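Local coordinates for acyl-CoA synthetase (AMP-forming)/AMP-acid ligase II-like protein (Dyadobacter fermentans, PDB 4GS5), which probably acts as an ATP-dependent, AMP-forming acid–CoA ligase, perhaps on medium-chain fatty acids, at residues T56-R59 with A60-A63; G211-E214 with R215-H219. All coordinates share one frame; numbering follows the deposited sequence.

Contact 1: residues T56-R59 with A60-A63; sequences TVTR and AQLA
Thr58 and Gln61 each hold the other's backbone. The hydroxyl OG1 of Thr58 accepts from Gln61 N at 3.1 Å, and in return the amide oxygen OE1 of Gln61 takes the N-H of Thr58 at 2.9 Å, a nearly straight bond with the donor tilted 24° from the amide plane. The two side chains cross at about a right angle, and the shaft of Gln61 lies against the hydroxyl, its CG 3.2 Å from Thr58 OG1. That position of OG1 depends on a chi1 of 71°, which sets it between Thr58's own N and carbonyl carbon, turned to the incoming turn of helix. In Gln61, CG lies beside its own N and anti to its carbonyl carbon (chi1 -83°), and the extended chain beyond it runs back to the strand with OE1 at its end. OE1 also sits 3.4 Å from Val57 CA. This reciprocal pair is a capping box, with Thr58 as the N-cap where strand 52-58 gives way to helix 59-72. The first helical bonds follow at once, Leu62 N to Thr58 O and, shorter, Ala63 N to Arg59 O at 2.9 Å. On the apolar side of the junction, Leu62 CD1 meets Val57 CG2 at 3.7 Å, those two side chains also crossing steeply. An alanine in place of Gln61 would probably leave Thr58 N without its side-chain acceptor and the end of the strand less firmly tied to the helix start. Farther out, Gln61 NE2 donates a hydrogen bond to Val224 O, while Leu62 packs on Met94 and Val97 of helix 90-102. Arg59 points away from the cap, giving NH1 to the carbonyls of Trp34 and Ala38 and making a cation-pi contact with Trp34.

Contact 2: residues G211-E214 with R215-H219; sequences GVDE and RGCLH
Gly211 and His219 form the antiparallel hydrogen-bonded pair of a tight hairpin. His219 N donates almost straight to Gly211 O at 2.9 Å, and the return bond from Gly211 N to His219 O is longer and more bent. Val212 and Leu218 come next as a non-hydrogen-bonded pair, and Asp213 N then reaches Cys217 O. A type I turn from Asp213 to Gly216, closed by Gly216 N on Asp213 O, reverses the chain with a G1 beta bulge, making this a 3:5 hairpin; Gly216, the bulge residue, takes backbone angles at which a side chain would jam against the preceding carbonyl. The Asp213 carboxylate folds back toward the turn backbone, placed there by a chi1 of 62°. OD1 takes two backbone N-H groups, Arg215 N at 2.9 Å and Cys217 N at 3.0 Å, from opposite faces of its plane. A side-on salt bridge puts Arg215 NE and NH1 both on Asp213 OD2 at 2.9 Å; NH1 meets the syn lone pair, whereas NE comes 31° out of the carboxylate plane, which stands 64° from the guanidinium. Cys217 SG lies 3.5 Å above one guanidinium face. Across the hairpin, the His219 ring lies over Gly211, whose CA makes a CH-pi contact 4.0 Å from the ring centroid. Strand 230-238 continues the sheet beyond strand 217-221: Leu218 pairs with Thr232 and Asp234, Arg215 NH2 reaches Asn233, and Val212 packs on Val236.

Both contacts are local and partly buried, but they join different elements: contact 1 passes from strand 52-58 into helix 59-72, and contact 2 turns strand 209-212 back into strand 217-221. Their centres lie 26 Å apart and their nearest atoms about 14 Å, so neither touches the other. Both use side-chain oxygens to hold backbone N-H groups: a hydroxyl and an amide, one each, at the helix start, and a single carboxylate oxygen taking two in the hairpin turn, where a salt bridge is added. Buried Val57, Gln61 and Leu62 belong to contact 1; in contact 2 burial falls on Cys217 and Leu218, with Glu214 and Arg215 exposed at the turn.

Contact 1: residues T56-R59 with A60-A63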
# COMPACT_ATOMS: atom_id res chain seq x y z
N THR A 56 -13.31 -15.21 -5.89
CA THR A 56 -12.98 -16.61 -5.67
C THR A 56 -11.48 -16.81 -5.69
O THR A 56 -10.76 -16.23 -6.52
CB THR A 56 -13.74 -17.57 -6.63
OG1 THR A 56 -12.96 -17.82 -7.81
CG2 THR A 56 -15.09 -17.01 -7.01
N VAL A 57 -10.99 -17.61 -4.75
CA VAL A 57 -9.56 -17.88 -4.66
C VAL A 57 -9.37 -19.37 -4.49
O VAL A 57 -10.20 -20.04 -3.87
CB VAL A 57 -8.92 -17.16 -3.48
CG1 VAL A 57 -9.02 -15.65 -3.68
CG2 VAL A 57 -9.61 -17.58 -2.19
N THR A 58 -8.29 -19.90 -5.05
CA THR A 58 -8.09 -21.34 -5.01
C THR A 58 -7.47 -21.72 -3.67
O THR A 58 -6.90 -20.87 -2.97
CB THR A 58 -7.20 -21.86 -6.16
OG1 THR A 58 -5.84 -21.44 -5.97
CG2 THR A 58 -7.70 -21.33 -7.50
N ARG A 59 -7.59 -23.00 -3.32
CA ARG A 59 -6.91 -23.53 -2.15
C ARG A 59 -5.40 -23.34 -2.27
O ARG A 59 -4.72 -22.93 -1.31
CB ARG A 59 -7.23 -25.02 -1.98
CG ARG A 59 -6.69 -25.59 -0.70
CD ARG A 59 -6.74 -27.11 -0.65
NE ARG A 59 -6.48 -27.55 0.72
CZ ARG A 59 -7.41 -27.60 1.67
NH1 ARG A 59 -8.67 -27.28 1.40
NH2 ARG A 59 -7.08 -27.99 2.90
N ALA A 60 -4.87 -23.62 -3.45
CA ALA A 60 -3.44 -23.54 -3.69
C ALA A 60 -2.90 -22.13 -3.42
O ALA A 60 -1.79 -21.96 -2.87
CB ALA A 60 -3.11 -23.99 -5.12
N GLN A 61 -3.68 -21.13 -3.82
CA GLN A 61 -3.35 -19.72 -3.61
C GLN A 61 -3.21 -19.40 -2.14
O GLN A 61 -2.23 -18.80 -1.70
CB GLN A 61 -4.48 -18.84 -4.16
CG GLN A 61 -4.41 -18.57 -5.63
CD GLN A 61 -5.46 -17.57 -6.08
OE1 GLN A 61 -6.61 -17.92 -6.28
NE2 GLN A 61 -5.05 -16.31 -6.24
N LEU A 62 -4.24 -19.75 -1.38
CA LEU A 62 -4.27 -19.50 0.05
C LEU A 62 -3.13 -20.21 0.77
O LEU A 62 -2.49 -19.63 1.65
CB LEU A 62 -5.63 -19.93 0.63
CG LEU A 62 -6.82 -19.14 0.07
CD1 LEU A 62 -8.16 -19.74 0.49
CD2 LEU A 62 -6.74 -17.67 0.46
N ALA A 63 -2.88 -21.46 0.40
CA ALA A 63 -1.83 -22.25 1.03
C ALA A 63 -0.44 -21.66 0.75
O ALA A 63 0.42 -21.64 1.63
CB ALA A 63 -1.90 -23.72 0.56

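Contact 2: residues G211-E214 with R215-H219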
# COMPACT_ATOMS: atom_id res chain seq x y z
N GLY A 211 9.67 -8.03 -11.40
CA GLY A 211 10.37 -7.31 -12.46
C GLY A 211 9.58 -6.05 -12.76
O GLY A 211 8.58 -5.79 -12.09
N VAL A 212 10.00 -5.27 -13.75
CA VAL A 212 9.25 -4.09 -14.16
C VAL A 212 8.95 -4.14 -15.66
O VAL A 212 9.69 -4.76 -16.41
CB VAL A 212 10.02 -2.78 -13.83
CG1 VAL A 212 10.14 -2.59 -12.32
CG2 VAL A 212 11.40 -2.79 -14.48
N ASP A 213 7.87 -3.51 -16.08
CA ASP A 213 7.57 -3.39 -17.50
C ASP A 213 8.36 -2.21 -18.06
O ASP A 213 9.23 -1.66 -17.38
CB ASP A 213 6.06 -3.19 -17.72
CG ASP A 213 5.55 -1.91 -17.10
OD1 ASP A 213 6.37 -1.08 -16.66
OD2 ASP A 213 4.31 -1.73 -17.04
N GLU A 214 8.04 -1.82 -19.29
CA GLU A 214 8.79 -0.77 -19.98
C GLU A 214 8.62 0.61 -19.35
O GLU A 214 9.40 1.53 -19.63
CB GLU A 214 8.40 -0.73 -21.47
CG GLU A 214 8.72 -2.01 -22.21
CD GLU A 214 8.39 -1.93 -23.70
OE1 GLU A 214 7.27 -1.49 -24.05
OE2 GLU A 214 9.26 -2.31 -24.52
N ARG A 215 7.63 0.76 -18.48
CA ARG A 215 7.38 2.03 -17.81
C ARG A 215 8.18 2.14 -16.52
O ARG A 215 8.31 3.22 -15.94
CB ARG A 215 5.89 2.20 -17.49
CG ARG A 215 4.95 2.12 -18.70
CD ARG A 215 3.50 2.05 -18.24
NE ARG A 215 3.26 0.90 -17.37
CZ ARG A 215 2.23 0.79 -16.54
NH1 ARG A 215 2.08 -0.29 -15.79
NH2 ARG A 215 1.33 1.77 -16.47
N GLY A 216 8.71 1.01 -16.08
CA GLY A 216 9.35 0.92 -14.78
C GLY A 216 8.38 0.56 -13.67
O GLY A 216 8.68 0.76 -12.49
N CYS A 217 7.21 0.02 -14.03
CA CYS A 217 6.19 -0.35 -13.05
C CYS A 217 6.28 -1.83 -12.64
O CYS A 217 6.46 -2.72 -13.49
CB CYS A 217 4.79 -0.08 -13.59
SG CYS A 217 4.33 1.66 -13.76
N LEU A 218 6.08 -2.09 -11.36
CA LEU A 218 6.26 -3.43 -10.80
C LEU A 218 5.25 -4.43 -11.35
O LEU A 218 4.04 -4.16 -11.41
CB LEU A 218 6.12 -3.37 -9.29
CG LEU A 218 6.31 -4.67 -8.49
CD1 LEU A 218 7.74 -5.21 -8.66
CD2 LEU A 218 6.02 -4.42 -7.01
N HIS A 219 5.75 -5.58 -11.76
CA HIS A 219 4.86 -6.73 -11.93
C HIS A 219 5.33 -7.91 -11.07
O HIS A 219 6.52 -8.07 -10.81
CB HIS A 219 4.72 -7.14 -13.39
CG HIS A 219 6.01 -7.54 -14.03
ND1 HIS A 219 6.66 -8.72 -13.71
CD2 HIS A 219 6.78 -6.93 -14.96
CE1 HIS A 219 7.77 -8.81 -14.42
NE2 HIS A 219 7.86 -7.74 -15.19